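Local structure of type III Pentaketide Synthase (Neurospora crassa, 3EUO) at residues L8-P13 with S202-A207; E32-K37 with A190-R195; P166-V171 with I214-G219; E238-F243 with V253-V258; D290-M295 with G354-Y359. The protein is a fungal type III polyketide synthase of the chalcone synthase family, which probably builds pentaketide products by acyl transfer. All blocks are in the same frame, centred on the assembly; numbering follows the deposited sequence.

Interaction 1: residues L8-P13 with S202-A207; sequences LGVQYP and SDCASA
Strands 4-11 and 204-211 are neighbours in the large mixed sheet of the thiolase fold, and this contact is an antiparallel part of their pairing. The two short strand axes approach to 4.7 Å and run at 172°. Cys204, Ala207 and Asp203 bury the most surface.

Ala207 forms a hydrogen-bonded pair with Gly9. Ala207 N donates to Gly9 O over 2.8 Å, in the plane of that carbonyl. The return bond, Gly9 N to Ala207 O, is 2.9 Å long, but its donor stands above the carbonyl plane. Gln11 and Ala205 form the next such pair, and Gln11 N points almost straight at Ala205 O (178°). Between them Val10 and Ser206 make a non-hydrogen-bonded pair, with their side chains on one face of the sheet.

Asp203 meets Pro13 beyond the strand. Its CB faces Pro13 CG, the two side chains crossing at about a right angle. The Asp203 carboxylate is held outside the contact by Thr178, Ser177 and Ile54. Asp203 O is buried without a polar partner in the model, and Pro13 CD lies 3.2 Å from it.

Cys204 carries SG anti to its backbone N (chi1 -174°), which puts the sulfur over one face of the Tyr12 ring. Tyr12 OH bonds to Ser337. Cys204 SG is 3.6 Å from the Tyr12 ring centroid and shifted toward the rim, where Tyr12 CE1 is nearest at 3.4 Å.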
# COMPACT_ATOMS: atom_id res chain seq x y z
N LEU A 8 -12.50 -10.42 16.01
CA LEU A 8 -12.62 -10.62 14.57
C LEU A 8 -14.01 -10.18 14.16
O LEU A 8 -14.97 -10.34 14.92
CB LEU A 8 -12.41 -12.09 14.17
CG LEU A 8 -11.12 -12.82 14.56
CD1 LEU A 8 -11.26 -13.53 15.91
CD2 LEU A 8 -10.74 -13.83 13.47
N GLY A 9 -14.12 -9.64 12.95
CA GLY A 9 -15.40 -9.26 12.38
C GLY A 9 -15.42 -9.49 10.89
O GLY A 9 -14.40 -9.33 10.21
N VAL A 10 -16.58 -9.88 10.38
CA VAL A 10 -16.74 -10.18 8.96
C VAL A 10 -18.07 -9.60 8.52
O VAL A 10 -19.07 -9.70 9.24
CB VAL A 10 -16.71 -11.70 8.70
CG1 VAL A 10 -16.92 -12.02 7.21
CG2 VAL A 10 -15.40 -12.31 9.20
N GLN A 11 -18.08 -8.98 7.35
CA GLN A 11 -19.33 -8.49 6.78
C GLN A 11 -19.38 -8.76 5.29
O GLN A 11 -18.70 -8.10 4.49
CB GLN A 11 -19.54 -6.99 7.08
CG GLN A 11 -20.88 -6.45 6.59
CD GLN A 11 -22.07 -7.02 7.35
OE1 GLN A 11 -21.97 -7.34 8.54
NE2 GLN A 11 -23.20 -7.15 6.67
N TYR A 12 -20.19 -9.75 4.92
CA TYR A 12 -20.49 -10.00 3.53
C TYR A 12 -21.60 -9.06 3.09
O TYR A 12 -22.41 -8.62 3.92
CB TYR A 12 -20.91 -11.47 3.34
CG TYR A 12 -19.75 -12.45 3.36
CD1 TYR A 12 -18.92 -12.61 2.25
CD2 TYR A 12 -19.49 -13.23 4.50
CE1 TYR A 12 -17.85 -13.52 2.27
CE2 TYR A 12 -18.43 -14.15 4.52
CZ TYR A 12 -17.61 -14.28 3.41
OH TYR A 12 -16.55 -15.18 3.43
N PRO A 13 -21.64 -8.71 1.79
CA PRO A 13 -22.73 -7.89 1.25
C PRO A 13 -24.07 -8.66 1.21
O PRO A 13 -24.09 -9.85 1.52
CB PRO A 13 -22.24 -7.54 -0.16
CG PRO A 13 -21.27 -8.63 -0.50
CD PRO A 13 -20.64 -9.05 0.76
N SER A 202 -15.53 -13.15 -5.31
CA SER A 202 -16.66 -12.58 -4.59
C SER A 202 -16.25 -11.36 -3.74
O SER A 202 -15.06 -11.00 -3.70
CB SER A 202 -17.29 -13.66 -3.69
OG SER A 202 -16.34 -14.15 -2.75
N ASP A 203 -17.22 -10.77 -3.06
CA ASP A 203 -17.06 -9.52 -2.32
C ASP A 203 -17.19 -9.77 -0.82
O ASP A 203 -18.05 -10.56 -0.39
CB ASP A 203 -18.12 -8.49 -2.74
CG ASP A 203 -18.17 -8.27 -4.24
OD1 ASP A 203 -17.17 -8.56 -4.94
OD2 ASP A 203 -19.23 -7.81 -4.74
N CYS A 204 -16.35 -9.11 -0.03
CA CYS A 204 -16.36 -9.28 1.42
C CYS A 204 -15.47 -8.24 2.09
O CYS A 204 -14.54 -7.72 1.48
CB CYS A 204 -15.83 -10.67 1.80
SG CYS A 204 -15.95 -11.08 3.57
N ALA A 205 -15.76 -7.96 3.35
CA ALA A 205 -14.80 -7.25 4.19
C ALA A 205 -14.64 -8.04 5.47
O ALA A 205 -15.59 -8.62 5.98
CB ALA A 205 -15.25 -5.83 4.48
N SER A 206 -13.41 -8.07 5.99
CA SER A 206 -13.14 -8.77 7.23
C SER A 206 -12.05 -8.04 7.98
O SER A 206 -11.20 -7.39 7.37
CB SER A 206 -12.73 -10.21 6.96
OG SER A 206 -11.58 -10.26 6.14
N ALA A 207 -12.07 -8.15 9.30
CA ALA A 207 -11.12 -7.43 10.13
C ALA A 207 -10.76 -8.22 11.38
O ALA A 207 -11.55 -9.04 11.85
CB ALA A 207 -11.68 -6.06 10.52

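Interaction 2: residues E32-K37 with A190-R195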
# COMPACT_ATOMS: atom_id res chain seq x y z
N GLU A 32 -22.75 -16.29 -27.93
CA GLU A 32 -22.03 -17.49 -27.53
C GLU A 32 -20.76 -17.59 -28.37
O GLU A 32 -20.76 -17.26 -29.55
CB GLU A 32 -22.91 -18.74 -27.73
CG GLU A 32 -24.29 -18.68 -27.06
CD GLU A 32 -25.37 -18.04 -27.93
OE1 GLU A 32 -25.26 -16.84 -28.30
OE2 GLU A 32 -26.36 -18.74 -28.24
N SER A 33 -19.67 -18.02 -27.73
CA SER A 33 -18.40 -18.25 -28.42
C SER A 33 -17.72 -19.44 -27.74
O SER A 33 -18.11 -19.80 -26.63
CB SER A 33 -17.51 -17.01 -28.34
OG SER A 33 -17.09 -16.74 -27.00
N PRO A 34 -16.72 -20.06 -28.40
CA PRO A 34 -16.00 -21.19 -27.79
C PRO A 34 -15.40 -20.88 -26.42
O PRO A 34 -15.57 -21.67 -25.47
CB PRO A 34 -14.91 -21.51 -28.82
CG PRO A 34 -15.52 -21.08 -30.12
CD PRO A 34 -16.26 -19.82 -29.78
N ALA A 35 -14.73 -19.73 -26.29
CA ALA A 35 -14.13 -19.36 -25.01
C ALA A 35 -15.20 -19.10 -23.95
O ALA A 35 -15.04 -19.53 -22.80
CB ALA A 35 -13.21 -18.16 -25.15
N MET A 36 -16.29 -18.43 -24.33
CA MET A 36 -17.36 -18.14 -23.37
C MET A 36 -18.01 -19.43 -22.90
O MET A 36 -18.24 -19.59 -21.70
CB MET A 36 -18.41 -17.18 -23.95
CG MET A 36 -19.39 -16.64 -22.89
SD MET A 36 -18.66 -15.59 -21.59
CE MET A 36 -18.23 -14.13 -22.55
N LYS A 37 -18.31 -20.34 -23.83
CA LYS A 37 -18.85 -21.65 -23.46
C LYS A 37 -17.95 -22.39 -22.46
O LYS A 37 -18.44 -22.96 -21.48
CB LYS A 37 -19.13 -22.52 -24.69
CG LYS A 37 -20.46 -22.18 -25.39
CD LYS A 37 -20.64 -22.94 -26.72
CE LYS A 37 -20.52 -24.45 -26.53
NZ LYS A 37 -20.43 -25.20 -27.82
N ALA A 190 -13.65 -11.09 -26.55
CA ALA A 190 -12.74 -10.45 -27.53
C ALA A 190 -11.44 -11.22 -27.77
O ALA A 190 -10.96 -11.30 -28.90
CB ALA A 190 -12.44 -9.01 -27.11
N LEU A 191 -10.87 -11.77 -26.71
CA LEU A 191 -9.57 -12.43 -26.80
C LEU A 191 -9.70 -13.93 -27.00
O LEU A 191 -8.71 -14.61 -27.30
CB LEU A 191 -8.73 -12.14 -25.55
CG LEU A 191 -8.51 -10.67 -25.21
CD1 LEU A 191 -7.80 -10.56 -23.88
CD2 LEU A 191 -7.74 -9.94 -26.31
N GLN A 192 -10.92 -14.43 -26.83
CA GLN A 192 -11.17 -15.87 -26.81
C GLN A 192 -10.18 -16.59 -25.88
O GLN A 192 -9.61 -17.61 -26.26
CB GLN A 192 -11.15 -16.46 -28.22
CG GLN A 192 -12.41 -16.14 -29.04
CD GLN A 192 -13.67 -16.66 -28.38
OE1 GLN A 192 -13.90 -17.87 -28.32
NE2 GLN A 192 -14.49 -15.74 -27.87
N GLU A 193 -9.97 -16.03 -24.69
CA GLU A 193 -9.21 -16.73 -23.65
C GLU A 193 -10.15 -17.22 -22.56
O GLU A 193 -11.16 -16.58 -22.25
CB GLU A 193 -8.05 -15.90 -23.08
CG GLU A 193 -8.37 -14.50 -22.68
CD GLU A 193 -7.29 -13.84 -21.81
OE1 GLU A 193 -6.40 -14.53 -21.27
OE2 GLU A 193 -7.37 -12.61 -21.65
N THR A 194 -9.82 -18.37 -22.00
CA THR A 194 -10.61 -18.96 -20.94
C THR A 194 -10.20 -18.32 -19.62
O THR A 194 -9.26 -18.77 -18.95
CB THR A 194 -10.46 -20.49 -20.91
OG1 THR A 194 -9.09 -20.83 -20.67
CG2 THR A 194 -10.85 -21.08 -22.24
N ARG A 195 -10.89 -17.24 -19.28
CA ARG A 195 -10.63 -16.47 -18.07
C ARG A 195 -11.63 -16.88 -17.01
O ARG A 195 -12.82 -16.57 -17.12
CB ARG A 195 -10.77 -14.97 -18.37
CG ARG A 195 -9.91 -14.51 -19.53
CD ARG A 195 -10.15 -13.04 -19.84
NE ARG A 195 -9.82 -12.18 -18.71
CZ ARG A 195 -8.59 -11.75 -18.42
NH1 ARG A 195 -7.55 -12.08 -19.19
NH2 ARG A 195 -8.39 -10.97 -17.36
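Gln192 is the first residue to leave helical geometry after helix 181-191, with a positive phi of 48°, and it carries most of the contact. Its CG stands beside the backbone N, and a bend at chi2 (-60°) brings the terminal amide to the start of helix 34-42.

Both ends of that amide are used. Gln192 NE2 donates to Ser33 OG over 2.9 Å, with the hydroxyl oxygen close to the amide plane. Gln192 OE1 accepts from Ala35 N, also over 2.9 Å, and this donor sits above the carbonyl plane. The two bonds together fix the rotation of the amide. NE2 has a further partner in Asp189 O. Pro34 CD and Ala35 CB also pack on OE1, with Ala35 CB at 3.3 Å from Gln192 OE1.

The site is a helix N-cap. Ser33 holds the cap position, and its OG accepts a capping bond from Met36 N at 3.3 Å. Gln192 therefore binds the capping oxygen with one end of its amide and a first-turn N-H with the other.

Glu193 offers its backbone, Glu193 O lying 3.9 Å from Ala35 CB. Its side chain points away from the helix start, and Glu193 OE2 forms a salt bridge with Arg195 NH1 at 2.5 Å. Arg195 leads its side chain away and also makes a salt bridge through NE to Glu184. Met36 packs on Leu185 and Ile188 of helix 181-191.

Interaction 3: residues P166-V171 with I214-G219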
# COMPACT_ATOMS: atom_id res chain seq x y z
N PRO A 166 1.44 0.49 24.45
CA PRO A 166 0.32 -0.34 24.00
C PRO A 166 0.11 -0.19 22.50
O PRO A 166 0.18 0.91 21.95
CB PRO A 166 -0.88 0.26 24.75
CG PRO A 166 -0.29 0.96 25.92
CD PRO A 166 0.99 1.52 25.41
N ALA A 167 -0.11 -1.32 21.83
CA ALA A 167 -0.50 -1.30 20.43
C ALA A 167 -1.78 -2.10 20.28
O ALA A 167 -1.89 -3.23 20.77
CB ALA A 167 0.59 -1.88 19.55
N ARG A 168 -2.75 -1.49 19.60
CA ARG A 168 -3.99 -2.15 19.23
C ARG A 168 -4.21 -1.82 17.76
O ARG A 168 -4.49 -0.66 17.42
CB ARG A 168 -5.16 -1.62 20.06
CG ARG A 168 -4.92 -1.65 21.58
CD ARG A 168 -4.95 -3.07 22.17
NE ARG A 168 -4.84 -3.01 23.64
CZ ARG A 168 -3.70 -3.02 24.32
NH1 ARG A 168 -2.53 -3.11 23.69
NH2 ARG A 168 -3.73 -2.94 25.64
N ILE A 169 -4.08 -2.82 16.90
CA ILE A 169 -4.07 -2.56 15.46
C ILE A 169 -5.30 -3.12 14.76
O ILE A 169 -5.58 -4.32 14.84
CB ILE A 169 -2.78 -3.09 14.79
CG1 ILE A 169 -1.54 -2.52 15.52
CG2 ILE A 169 -2.78 -2.77 13.28
CD1 ILE A 169 -0.22 -2.68 14.79
N LEU A 170 -6.03 -2.25 14.08
CA LEU A 170 -7.12 -2.68 13.22
C LEU A 170 -6.52 -3.20 11.93
O LEU A 170 -5.93 -2.43 11.16
CB LEU A 170 -8.10 -1.53 12.93
CG LEU A 170 -9.27 -1.83 11.97
CD1 LEU A 170 -10.08 -3.05 12.41
CD2 LEU A 170 -10.17 -0.64 11.81
N VAL A 171 -6.68 -4.50 11.69
CA VAL A 171 -6.20 -5.15 10.46
C VAL A 171 -7.40 -5.44 9.57
O VAL A 171 -8.28 -6.21 9.95
CB VAL A 171 -5.44 -6.46 10.74
CG1 VAL A 171 -4.63 -6.87 9.50
CG2 VAL A 171 -4.52 -6.31 11.95
N ILE A 214 0.48 -5.02 25.81
CA ILE A 214 0.92 -3.98 26.74
C ILE A 214 -0.28 -3.11 27.09
O ILE A 214 -1.03 -2.67 26.20
CB ILE A 214 2.09 -3.13 26.17
CG1 ILE A 214 3.31 -4.01 25.93
CG2 ILE A 214 2.45 -1.97 27.12
CD1 ILE A 214 4.46 -3.29 25.26
N GLY A 215 -0.49 -2.89 28.38
CA GLY A 215 -1.63 -2.11 28.85
C GLY A 215 -2.90 -2.92 28.99
O GLY A 215 -3.96 -2.36 29.28
N GLU A 216 -2.81 -4.23 28.76
CA GLU A 216 -3.94 -5.14 28.97
C GLU A 216 -3.81 -5.71 30.37
O GLU A 216 -2.71 -6.07 30.79
CB GLU A 216 -3.95 -6.29 27.95
CG GLU A 216 -3.89 -5.88 26.47
CD GLU A 216 -5.22 -6.00 25.73
OE1 GLU A 216 -6.27 -5.57 26.27
OE2 GLU A 216 -5.20 -6.53 24.59
N ALA A 217 -4.93 -5.79 31.08
CA ALA A 217 -4.98 -6.37 32.41
C ALA A 217 -4.62 -7.87 32.38
O ALA A 217 -4.89 -8.54 31.38
CB ALA A 217 -6.35 -6.17 33.03
N PRO A 218 -4.00 -8.38 33.46
CA PRO A 218 -3.72 -9.82 33.54
C PRO A 218 -4.99 -10.66 33.37
O PRO A 218 -6.06 -10.28 33.87
CB PRO A 218 -3.15 -9.99 34.96
CG PRO A 218 -2.59 -8.64 35.30
CD PRO A 218 -3.52 -7.66 34.65
N GLY A 219 -4.86 -11.77 32.65
CA GLY A 219 -6.00 -12.65 32.38
C GLY A 219 -6.96 -12.12 31.33
O GLY A 219 -8.14 -12.48 31.32
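The Arg168 guanidinium is edge-on to the backbone of Ile214 and face-on to the side chain of Glu216. At the edge two nitrogens grip one oxygen end-on: Arg168 NH2 lies 2.8 Å and Arg168 NH1 3.0 Å from Ile214 O. Arg168 NH1 also donates to Ala167 O of the preceding residue, which helps fix the plane. A bend at chi2 (-72°) curls the chain there.

Strand 168-175 belongs to the thiolase-fold sheet beside strand 204-211, and the arginine ties its start to the loop after that neighbour.

Over the guanidinium face, the Glu216 carboxylate stacks with its plane tilted 22°. Arg168 NE to Glu216 OE2 is a long salt bridge of 3.7 Å, and no N-H points at the oxygen. Glu216 OE2 bonds instead to Ser211 OG. An alanine at Arg168 would remove both bonds to the Ile214 carbonyl and would probably loosen the loop and leave Glu216 without its stacked charge.

The Pro166 and Ile214 side chains cross at about a right angle, Pro166 CD 4.2 Å from Ile214 CG2. Pro166 CB also approaches Ile214 O. At the positive phi of Gly215 a CB would crowd Pro166 CG and jam against Ile214 O.

Interaction 4: residues E238-F243 with V253-V258; sequences EHDLGF and VLSPRV
Asp240 is the polar centre of the contact. Asp240 OD2 forms a salt bridge with Arg257 NH1 at 2.7 Å, through the syn lone pair. Its OD1 accepts from Ser255 OG, although OD1 is crowded in the model and its place is less sure. Ser255 OG in turn accepts from Arg257 N at 3.0 Å. The Asp240 backbone joins in, with Ser255 N donating to Asp240 O over 2.9 Å. A leucine at Asp240 would lose the carboxylate bonds to Ser255 and Arg257 and would probably loosen the turn that follows the strand.

Next come Gly242 and Val253, an antiparallel hydrogen-bonded pair. Val253 N to Gly242 O is nearly straight (172°), and Gly242 N to Val253 O is 3.0 Å. A CB on Gly242 would sit tightly against Val253 CB.

The packing lies around these bonds. Leu241 and Leu254 run side by side and point the same way, with Leu241 CD1 3.8 Å from Leu254 CD1. Val258 CG2 presses on Asp240 O at 3.1 Å, and Val253 CG1 meets His239 O at 3.3 Å. Glu238 and Phe243 reach the second subunit, where Glu238 forms a salt bridge with Lys125 of that chain.

The arrangement is the open end of a beta hairpin, strands 241-246 and 249-254, followed by an ST turn at Ser255, within a type I turn, that leads into helix 258-277.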
# COMPACT_ATOMS: atom_id res chain seq x y z
N GLU A 238 6.03 -14.42 -11.55
CA GLU A 238 5.28 -13.18 -11.76
C GLU A 238 4.18 -13.32 -12.80
O GLU A 238 3.06 -12.84 -12.60
CB GLU A 238 6.20 -12.04 -12.22
CG GLU A 238 7.28 -11.69 -11.25
CD GLU A 238 8.59 -12.42 -11.52
OE1 GLU A 238 8.62 -13.41 -12.30
OE2 GLU A 238 9.60 -11.99 -10.94
N HIS A 239 4.50 -13.97 -13.92
CA HIS A 239 3.58 -14.09 -15.05
C HIS A 239 2.43 -15.07 -14.80
O HIS A 239 1.48 -15.15 -15.60
CB HIS A 239 4.35 -14.50 -16.32
CG HIS A 239 5.02 -15.84 -16.22
ND1 HIS A 239 6.14 -16.06 -15.45
CD2 HIS A 239 4.72 -17.02 -16.81
CE1 HIS A 239 6.50 -17.33 -15.56
NE2 HIS A 239 5.66 -17.93 -16.38
N ASP A 240 2.51 -15.82 -13.70
CA ASP A 240 1.51 -16.84 -13.40
C ASP A 240 0.27 -16.33 -12.67
O ASP A 240 -0.77 -16.96 -12.70
CB ASP A 240 2.15 -17.98 -12.60
CG ASP A 240 3.20 -18.72 -13.39
OD1 ASP A 240 2.84 -19.33 -14.41
OD2 ASP A 240 4.38 -18.66 -13.01
N LEU A 241 0.40 -15.18 -12.00
CA LEU A 241 -0.67 -14.68 -11.15
C LEU A 241 -0.51 -13.18 -10.97
O LEU A 241 0.54 -12.70 -10.57
CB LEU A 241 -0.65 -15.39 -9.79
CG LEU A 241 -1.85 -15.23 -8.86
CD1 LEU A 241 -3.16 -15.62 -9.56
CD2 LEU A 241 -1.66 -16.07 -7.61
N GLY A 242 -1.57 -12.45 -11.29
CA GLY A 242 -1.51 -11.00 -11.29
C GLY A 242 -2.86 -10.35 -11.44
O GLY A 242 -3.88 -11.02 -11.60
N PHE A 243 -2.86 -9.02 -11.40
CA PHE A 243 -4.08 -8.23 -11.47
C PHE A 243 -3.63 -6.89 -12.06
O PHE A 243 -3.06 -6.05 -11.35
CB PHE A 243 -4.69 -8.08 -10.07
CG PHE A 243 -6.19 -7.88 -10.05
CD1 PHE A 243 -7.03 -8.50 -10.98
CD2 PHE A 243 -6.77 -7.11 -9.04
CE1 PHE A 243 -8.41 -8.32 -10.93
CE2 PHE A 243 -8.16 -6.92 -8.98
CZ PHE A 243 -8.98 -7.53 -9.92
N VAL A 253 -4.67 -12.04 -14.16
CA VAL A 253 -3.68 -12.89 -14.81
C VAL A 253 -3.66 -14.19 -14.02
O VAL A 253 -3.53 -14.18 -12.80
CB VAL A 253 -2.26 -12.24 -14.85
CG1 VAL A 253 -1.22 -13.20 -15.44
CG2 VAL A 253 -2.28 -10.94 -15.65
N LEU A 254 -3.82 -15.31 -14.72
CA LEU A 254 -3.89 -16.62 -14.07
C LEU A 254 -3.46 -17.72 -15.04
O LEU A 254 -4.11 -17.95 -16.07
CB LEU A 254 -5.31 -16.87 -13.53
CG LEU A 254 -5.66 -18.17 -12.80
CD1 LEU A 254 -4.72 -18.46 -11.62
CD2 LEU A 254 -7.10 -18.10 -12.33
N SER A 255 -2.36 -18.37 -14.72
CA SER A 255 -1.81 -19.41 -15.58
C SER A 255 -2.21 -20.78 -15.04
O SER A 255 -2.61 -20.89 -13.87
CB SER A 255 -0.28 -19.31 -15.64
OG SER A 255 0.30 -20.01 -14.55
N PRO A 256 -2.11 -21.82 -15.89
CA PRO A 256 -2.37 -23.18 -15.41
C PRO A 256 -1.32 -23.68 -14.41
O PRO A 256 -1.56 -24.68 -13.74
CB PRO A 256 -2.34 -24.02 -16.70
CG PRO A 256 -1.61 -23.21 -17.69
CD PRO A 256 -1.82 -21.78 -17.34
N ARG A 257 -0.19 -22.98 -14.30
CA ARG A 257 0.89 -23.38 -13.38
C ARG A 257 0.56 -23.19 -11.90
O ARG A 257 1.13 -23.87 -11.04
CB ARG A 257 2.18 -22.61 -13.68
CG ARG A 257 2.66 -22.66 -15.12
CD ARG A 257 3.86 -21.74 -15.29
NE ARG A 257 5.10 -22.40 -14.94
CZ ARG A 257 6.14 -21.83 -14.33
NH1 ARG A 257 6.12 -20.55 -13.95
NH2 ARG A 257 7.22 -22.56 -14.09
N VAL A 258 -0.35 -22.26 -11.60
CA VAL A 258 -0.55 -21.79 -10.22
C VAL A 258 -0.82 -22.90 -9.20
O VAL A 258 -0.15 -22.93 -8.17
CB VAL A 258 -1.63 -20.67 -10.13
CG1 VAL A 258 -1.84 -20.24 -8.67
CG2 VAL A 258 -1.21 -19.49 -10.98

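Interaction 5: residues D290-M295 with G354-Y359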
# COMPACT_ATOMS: atom_id res chain seq x y z
N ASP A 290 -1.66 -32.80 12.76
CA ASP A 290 -1.88 -32.40 14.15
C ASP A 290 -2.60 -31.05 14.28
O ASP A 290 -3.18 -30.76 15.32
CB ASP A 290 -0.56 -32.31 14.93
CG ASP A 290 0.10 -33.67 15.14
OD1 ASP A 290 -0.58 -34.72 15.06
OD2 ASP A 290 1.32 -33.70 15.41
N PHE A 291 -2.53 -30.23 13.23
CA PHE A 291 -3.04 -28.86 13.30
C PHE A 291 -4.38 -28.71 12.60
O PHE A 291 -4.74 -29.53 11.75
CB PHE A 291 -2.05 -27.88 12.64
CG PHE A 291 -0.68 -27.90 13.25
CD1 PHE A 291 -0.37 -27.02 14.29
CD2 PHE A 291 0.29 -28.78 12.80
CE1 PHE A 291 0.90 -27.03 14.87
CE2 PHE A 291 1.56 -28.80 13.37
CZ PHE A 291 1.86 -27.92 14.41
N ASP A 292 -5.11 -27.66 12.97
CA ASP A 292 -6.19 -27.15 12.14
C ASP A 292 -5.56 -26.22 11.11
O ASP A 292 -4.57 -25.56 11.40
CB ASP A 292 -7.22 -26.41 12.98
CG ASP A 292 -8.28 -27.35 13.54
OD1 ASP A 292 -8.54 -28.41 12.92
OD2 ASP A 292 -8.86 -27.02 14.60
N TRP A 293 -6.14 -26.19 9.92
CA TRP A 293 -5.56 -25.46 8.80
C TRP A 293 -6.54 -24.42 8.26
O TRP A 293 -7.58 -24.76 7.69
CB TRP A 293 -5.14 -26.44 7.71
CG TRP A 293 -3.83 -27.12 7.96
CD1 TRP A 293 -3.58 -28.14 8.83
CD2 TRP A 293 -2.59 -26.83 7.30
NE1 TRP A 293 -2.25 -28.50 8.76
CE2 TRP A 293 -1.62 -27.71 7.84
CE3 TRP A 293 -2.20 -25.91 6.32
CZ2 TRP A 293 -0.29 -27.70 7.42
CZ3 TRP A 293 -0.88 -25.90 5.90
CH2 TRP A 293 0.06 -26.80 6.45
N ALA A 294 -6.20 -23.15 8.47
CA ALA A 294 -6.98 -22.06 7.93
C ALA A 294 -6.35 -21.68 6.59
O ALA A 294 -5.47 -20.81 6.52
CB ALA A 294 -6.96 -20.87 8.89
N MET A 295 -6.77 -22.37 5.53
CA MET A 295 -6.24 -22.10 4.19
C MET A 295 -7.10 -21.08 3.46
O MET A 295 -8.32 -21.12 3.55
CB MET A 295 -6.23 -23.40 3.37
CG MET A 295 -5.66 -23.25 1.95
SD MET A 295 -3.85 -23.12 1.92
CE MET A 295 -3.46 -24.45 3.06
N GLY A 354 -12.90 -35.46 16.15
CA GLY A 354 -13.51 -34.77 17.29
C GLY A 354 -12.56 -33.89 18.08
O GLY A 354 -12.92 -33.37 19.14
N LYS A 355 -11.35 -33.72 17.57
CA LYS A 355 -10.34 -32.93 18.26
C LYS A 355 -10.17 -31.54 17.65
O LYS A 355 -9.55 -31.38 16.59
CB LYS A 355 -9.01 -33.68 18.37
CG LYS A 355 -8.94 -34.61 19.59
CD LYS A 355 -9.32 -33.85 20.87
CE LYS A 355 -9.69 -34.77 22.02
NZ LYS A 355 -10.42 -34.03 23.09
N VAL A 356 -10.76 -30.55 18.32
CA VAL A 356 -10.55 -29.15 17.98
C VAL A 356 -9.13 -28.80 18.40
O VAL A 356 -8.77 -28.93 19.58
CB VAL A 356 -11.55 -28.23 18.71
CG1 VAL A 356 -11.27 -26.76 18.38
CG2 VAL A 356 -12.98 -28.59 18.34
N LYS A 357 -8.33 -28.37 17.44
CA LYS A 357 -6.90 -28.17 17.66
C LYS A 357 -6.58 -26.84 18.34
O LYS A 357 -7.23 -25.83 18.11
CB LYS A 357 -6.12 -28.32 16.35
CG LYS A 357 -6.36 -29.64 15.63
CD LYS A 357 -6.20 -30.86 16.56
CE LYS A 357 -6.20 -32.17 15.77
NZ LYS A 357 -7.46 -32.39 15.01
N GLU A 358 -5.55 -26.88 19.18
CA GLU A 358 -5.08 -25.72 19.93
C GLU A 358 -4.19 -24.83 19.07
O GLU A 358 -3.93 -23.67 19.41
CB GLU A 358 -4.31 -26.20 21.16
CG GLU A 358 -4.25 -25.21 22.30
CD GLU A 358 -4.18 -25.89 23.66
OE1 GLU A 358 -4.38 -27.13 23.75
OE2 GLU A 358 -3.93 -25.17 24.65
N TYR A 359 -3.70 -25.39 17.96
CA TYR A 359 -2.78 -24.68 17.08
C TYR A 359 -3.27 -24.71 15.65
O TYR A 359 -3.70 -25.76 15.15
CB TYR A 359 -1.36 -25.24 17.20
CG TYR A 359 -0.76 -25.05 18.57
CD1 TYR A 359 0.01 -23.92 18.87
CD2 TYR A 359 -0.96 -26.00 19.58
CE1 TYR A 359 0.55 -23.73 20.14
CE2 TYR A 359 -0.43 -25.81 20.85
CZ TYR A 359 0.33 -24.69 21.12
OH TYR A 359 0.86 -24.51 22.37
O HOH W 1 -7.15 -30.90 12.79
O HOH W 2 -8.87 -24.87 16.07
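Two places in this contact are closely packed. Tyr359 CB comes to the edge of the Phe291 ring, 3.6 Å from Phe291 CD1, and the two side chains cross obliquely. The alkyl chain of Lys357 lies along the backbone of Asp290, with Lys357 CD 3.3 Å from Asp290 O. Between them Asp292 N donates to Tyr359 O over 3.2 Å, in the carbonyl plane. The Phe291 ring also packs on Val361 and Met375, and the Tyr359 ring meets Tyr285 edge-to-face.

The ammonium end of Lys357 and the Asp292 carboxylate make up the watered side. Bends at chi2 and chi4 turn the ammonium back, and Lys357 NZ donates to Lys355 O at 2.8 Å on a lone pair. The Asp292 carboxylate does not touch NZ. A water spans them instead: it accepts from Lys357 NZ and donates to Asp292 OD1 and Phe291 O. A second water donates to Asp292 OD2 at 2.6 Å and to Lys357 O at 2.8 Å. Lys357 N reaches Asp292 OD2 directly, from above the carboxylate plane, over 3.2 Å. Asp292 OD1 also makes a salt bridge with Arg318, which would probably help keep the acid ionised.

Asp292 bonds through its backbone to Val361 as well as Tyr359. This is the start of a parallel strand pair, 292-295 beside 359-366, at one border of the thiolase-fold sheet within the chain.

Overall arrangement
Interactions 1, 3 and 5 all reach the large mixed sheet. Interaction 1 is the buried one, made mostly of backbone bonds between inner strands. It touches interaction 3, where Ala207 packs on Leu170 and Val171. Interaction 3 lies at the surface, where an arginine ties a strand start to a loop. Interaction 5 is partly buried and uses waters at the opening of a border strand. Interaction 2 is another surface contact, a glutamine amide bound to a serine-capped helix start, and sits about 52 Å from interaction 3, centre to centre. Interaction 4 belongs to a separate hairpin, mixes backbone pairing with charge, and reaches the second subunit.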